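Local atomic coordinates of Iron(3+)-hydroxamate-binding protein FhuD (Bacillus subtilis subsp. subtilis, PDB entry 3G9Q), a protein that binds iron(3+)-hydroxamate complexes such as ferrichrome and hands them to the membrane permease of an ABC importer. Residues 16-21 against 73-78. Residues are numbered along the deposited sequence; the frame is centred on the assembly and turned at random.
Sequences RVVVMA and DLIIVW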
ATOM      1  N   ARG A  16      17.529  14.236 -12.047  1.00 41.34           N
ATOM      2  CA  ARG A  16      17.378  14.453 -10.608  1.00 46.81           C
ATOM      3  C   ARG A  16      15.939  14.794 -10.246  1.00 46.50           C
ATOM      4  O   ARG A  16      15.476  15.905 -10.499  1.00 50.08           O
ATOM      5  CB  ARG A  16      18.302  15.577 -10.125  1.00 48.62           C
ATOM      6  CG  ARG A  16      19.799  15.351 -10.360  1.00 43.95           C
ATOM      7  CD  ARG A  16      20.580  16.537  -9.835  1.00 42.64           C
ATOM      8  NE  ARG A  16      20.487  16.645  -8.378  1.00 37.98           N
ATOM      9  CZ  ARG A  16      21.221  15.925  -7.534  1.00 31.60           C
ATOM     10  NH1 ARG A  16      21.081  16.069  -6.225  1.00 44.06           N
ATOM     11  NH2 ARG A  16      22.105  15.063  -8.001  1.00 30.71           N
ATOM     12  N   VAL A  17      15.242  13.834  -9.642  1.00 48.88           N
ATOM     13  CA  VAL A  17      13.849  14.013  -9.248  1.00 42.12           C
ATOM     14  C   VAL A  17      13.644  14.054  -7.734  1.00 42.14           C
ATOM     15  O   VAL A  17      14.149  13.209  -6.999  1.00 38.03           O
ATOM     16  CB  VAL A  17      12.950  12.873  -9.805  1.00 38.43           C
ATOM     17  CG1 VAL A  17      11.512  13.091  -9.370  1.00 24.41           C
ATOM     18  CG2 VAL A  17      13.036  12.820 -11.319  1.00 36.14           C
ATOM     19  N   VAL A  18      12.901  15.056  -7.281  1.00 41.56           N
ATOM     20  CA  VAL A  18      12.573  15.199  -5.872  1.00 45.26           C
ATOM     21  C   VAL A  18      11.081  14.866  -5.771  1.00 51.00           C
ATOM     22  O   VAL A  18      10.235  15.530  -6.394  1.00 41.60           O
ATOM     23  CB  VAL A  18      12.814  16.645  -5.365  1.00 50.15           C
ATOM     24  CG1 VAL A  18      12.270  16.808  -3.950  1.00 40.59           C
ATOM     25  CG2 VAL A  18      14.288  16.969  -5.403  1.00 36.10           C
ATOM     26  N   VAL A  19      10.772  13.824  -5.004  1.00 39.74           N
ATOM     27  CA  VAL A  19       9.400  13.369  -4.831  1.00 43.54           C
ATOM     28  C   VAL A  19       8.869  13.757  -3.464  1.00 47.00           C
ATOM     29  O   VAL A  19       9.302  13.214  -2.458  1.00 53.74           O
ATOM     30  CB  VAL A  19       9.325  11.833  -4.974  1.00 50.60           C
ATOM     31  CG1 VAL A  19       7.891  11.365  -4.868  1.00 58.11           C
ATOM     32  CG2 VAL A  19       9.931  11.410  -6.297  1.00 53.03           C
HETATM   33  N   MSE A  20       7.936  14.698  -3.414  1.00 55.93           N
HETATM   34  CA  MSE A  20       7.392  15.107  -2.124  1.00 63.93           C
HETATM   35  C   MSE A  20       6.159  14.296  -1.707  1.00 59.26           C
HETATM   36  O   MSE A  20       5.681  14.404  -0.572  1.00 60.47           O
HETATM   37  CB  MSE A  20       7.108  16.615  -2.127  1.00 70.23           C
HETATM   38  CG  MSE A  20       8.355  17.464  -1.834  1.00 74.78           C
HETATM   39 SE   MSE A  20       8.282  19.296  -2.515  1.00 94.42          SE
HETATM   40  CE  MSE A  20       7.424  20.199  -1.017  1.00 93.08           C
ATOM     41  N   ALA A  21       5.662  13.467  -2.621  1.00 55.08           N
ATOM     42  CA  ALA A  21       4.511  12.603  -2.344  1.00 62.68           C
ATOM     43  C   ALA A  21       5.031  11.202  -2.019  1.00 65.21           C
ATOM     44  O   ALA A  21       5.195  10.380  -2.914  1.00 69.49           O
ATOM     45  CB  ALA A  21       3.595  12.547  -3.562  1.00 55.89           C
ATOM     46  N   ASP A  73      15.566  18.536 -11.555  1.00 40.03           N
ATOM     47  CA  ASP A  73      15.144  18.865 -12.906  1.00 54.25           C
ATOM     48  C   ASP A  73      13.665  18.497 -13.050  1.00 53.48           C
ATOM     49  O   ASP A  73      13.065  18.655 -14.112  1.00 55.82           O
ATOM     50  CB  ASP A  73      16.009  18.146 -13.976  1.00 59.83           C
ATOM     51  CG  ASP A  73      16.038  16.621 -13.818  1.00 57.21           C
ATOM     52  OD1 ASP A  73      15.012  16.021 -13.439  1.00 65.84           O
ATOM     53  OD2 ASP A  73      17.087  16.016 -14.104  1.00 53.19           O
ATOM     54  N   LEU A  74      13.090  18.007 -11.958  1.00 54.52           N
ATOM     55  CA  LEU A  74      11.682  17.632 -11.908  1.00 57.71           C
ATOM     56  C   LEU A  74      11.203  17.421 -10.457  1.00 60.25           C
ATOM     57  O   LEU A  74      11.876  16.759  -9.655  1.00 55.84           O
ATOM     58  CB  LEU A  74      11.422  16.358 -12.726  1.00 42.57           C
ATOM     59  CG  LEU A  74       9.984  15.833 -12.684  1.00 33.33           C
ATOM     60  CD1 LEU A  74       9.100  16.674 -13.586  1.00 35.42           C
ATOM     61  CD2 LEU A  74       9.970  14.385 -13.133  1.00 40.61           C
ATOM     62  N   ILE A  75      10.039  17.994 -10.133  1.00 53.24           N
ATOM     63  CA  ILE A  75       9.435  17.886  -8.805  1.00 44.58           C
ATOM     64  C   ILE A  75       8.060  17.254  -8.867  1.00 42.99           C
ATOM     65  O   ILE A  75       7.249  17.602  -9.720  1.00 39.14           O
ATOM     66  CB  ILE A  75       9.235  19.260  -8.143  1.00 41.34           C
ATOM     67  CG1 ILE A  75      10.575  19.910  -7.892  1.00 36.69           C
ATOM     68  CG2 ILE A  75       8.524  19.095  -6.811  1.00 18.02           C
ATOM     69  CD1 ILE A  75      11.559  19.198  -6.927  1.00 56.02           C
ATOM     70  N   ILE A  76       7.783  16.319  -7.975  1.00 35.95           N
ATOM     71  CA  ILE A  76       6.454  15.755  -7.987  1.00 45.43           C
ATOM     72  C   ILE A  76       5.808  15.888  -6.612  1.00 42.52           C
ATOM     73  O   ILE A  76       6.399  15.523  -5.599  1.00 39.27           O
ATOM     74  CB  ILE A  76       6.448  14.283  -8.487  1.00 48.79           C
ATOM     75  CG1 ILE A  76       5.058  13.705  -8.287  1.00 37.04           C
ATOM     76  CG2 ILE A  76       7.497  13.446  -7.780  1.00 41.52           C
ATOM     77  CD1 ILE A  76       4.635  13.216  -6.871  1.00 82.41           C
ATOM     78  N   VAL A  77       4.603  16.454  -6.576  1.00 40.44           N
ATOM     79  CA  VAL A  77       3.874  16.635  -5.318  1.00 49.71           C
ATOM     80  C   VAL A  77       2.385  16.414  -5.498  1.00 49.75           C
ATOM     81  O   VAL A  77       1.871  16.493  -6.609  1.00 54.21           O
ATOM     82  CB  VAL A  77       4.015  18.059  -4.772  1.00 59.24           C
ATOM     83  CG1 VAL A  77       5.444  18.324  -4.343  1.00 74.55           C
ATOM     84  CG2 VAL A  77       3.581  19.058  -5.842  1.00 70.34           C
ATOM     85  N   TRP A  78       1.686  16.156  -4.404  1.00 43.40           N
ATOM     86  CA  TRP A  78       0.252  15.982  -4.503  1.00 50.60           C
ATOM     87  C   TRP A  78      -0.423  17.354  -4.586  1.00 58.79           C
ATOM     88  O   TRP A  78       0.222  18.387  -4.373  1.00 59.84           O
ATOM     89  CB  TRP A  78      -0.294  15.209  -3.300  1.00 45.59           C
ATOM     90  CG  TRP A  78      -0.221  13.717  -3.452  1.00 57.25           C
ATOM     91  CD1 TRP A  78      -0.638  12.975  -4.525  1.00 48.59           C
ATOM     92  CD2 TRP A  78       0.271  12.782  -2.485  1.00 56.12           C
ATOM     93  NE1 TRP A  78      -0.436  11.638  -4.283  1.00 45.21           N
ATOM     94  CE2 TRP A  78       0.119  11.489  -3.040  1.00 56.12           C
ATOM     95  CE3 TRP A  78       0.822  12.909  -1.204  1.00 51.35           C
ATOM     96  CZ2 TRP A  78       0.504  10.329  -2.354  1.00 51.46           C
ATOM     97  CZ3 TRP A  78       1.204  11.752  -0.520  1.00 60.58           C
ATOM     98  CH2 TRP A  78       1.041  10.481  -1.099  1.00 52.35           C
TER
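Ala-21, just past the C-terminal end of strand 17-19, meets Ile-76 of the parallel neighbour 74-78 methyl to methyl; the two strands are the central pair of the four-stranded parallel sheet of the N-terminal lobe of this solute-binding protein. Between the strands the ladder runs through Val-18 N to Leu-74 O, Ile-76 N to Val-18 O at 3.0 Å, and Met-20 N to Ile-76 O at 2.8 Å, the last continuing it beyond strand 17-19.

Ile-76 carries much of the apolar contact through two separate branches. Its CG2 lies beside Val-19, 3.5 Å from CG2 of that residue. The other branch has CG1 anti to the backbone N (chi1 172°) and ends in CD1, which lies 3.5 Å from Ala-21 CB. The same Ala-21 CB sits over the face of the Trp-78 indole, 3.5 Å from the six-membered ring centroid and 14° off its normal, which defines a CH-pi contact. Tyr-24 meets this indole too, its OH hydrogen-bonded to Trp-78 NE1, and Tyr-99 packs edge-to-face with it. An alanine in place of Trp-78 would probably leave the Ala-21 methyl without its aromatic cover and Tyr-24 OH without its indole partner.

On the sheet face bearing Val-18 and Ile-75, both side chains reach Val-67 of helix 64-68. At the N-terminal end, Arg-16 O accepts a bond from Asp-73 N, while Arg-16 N donates to Asp-73 OD2 at 2.8 Å, approaching 45° out of the carboxylate plane.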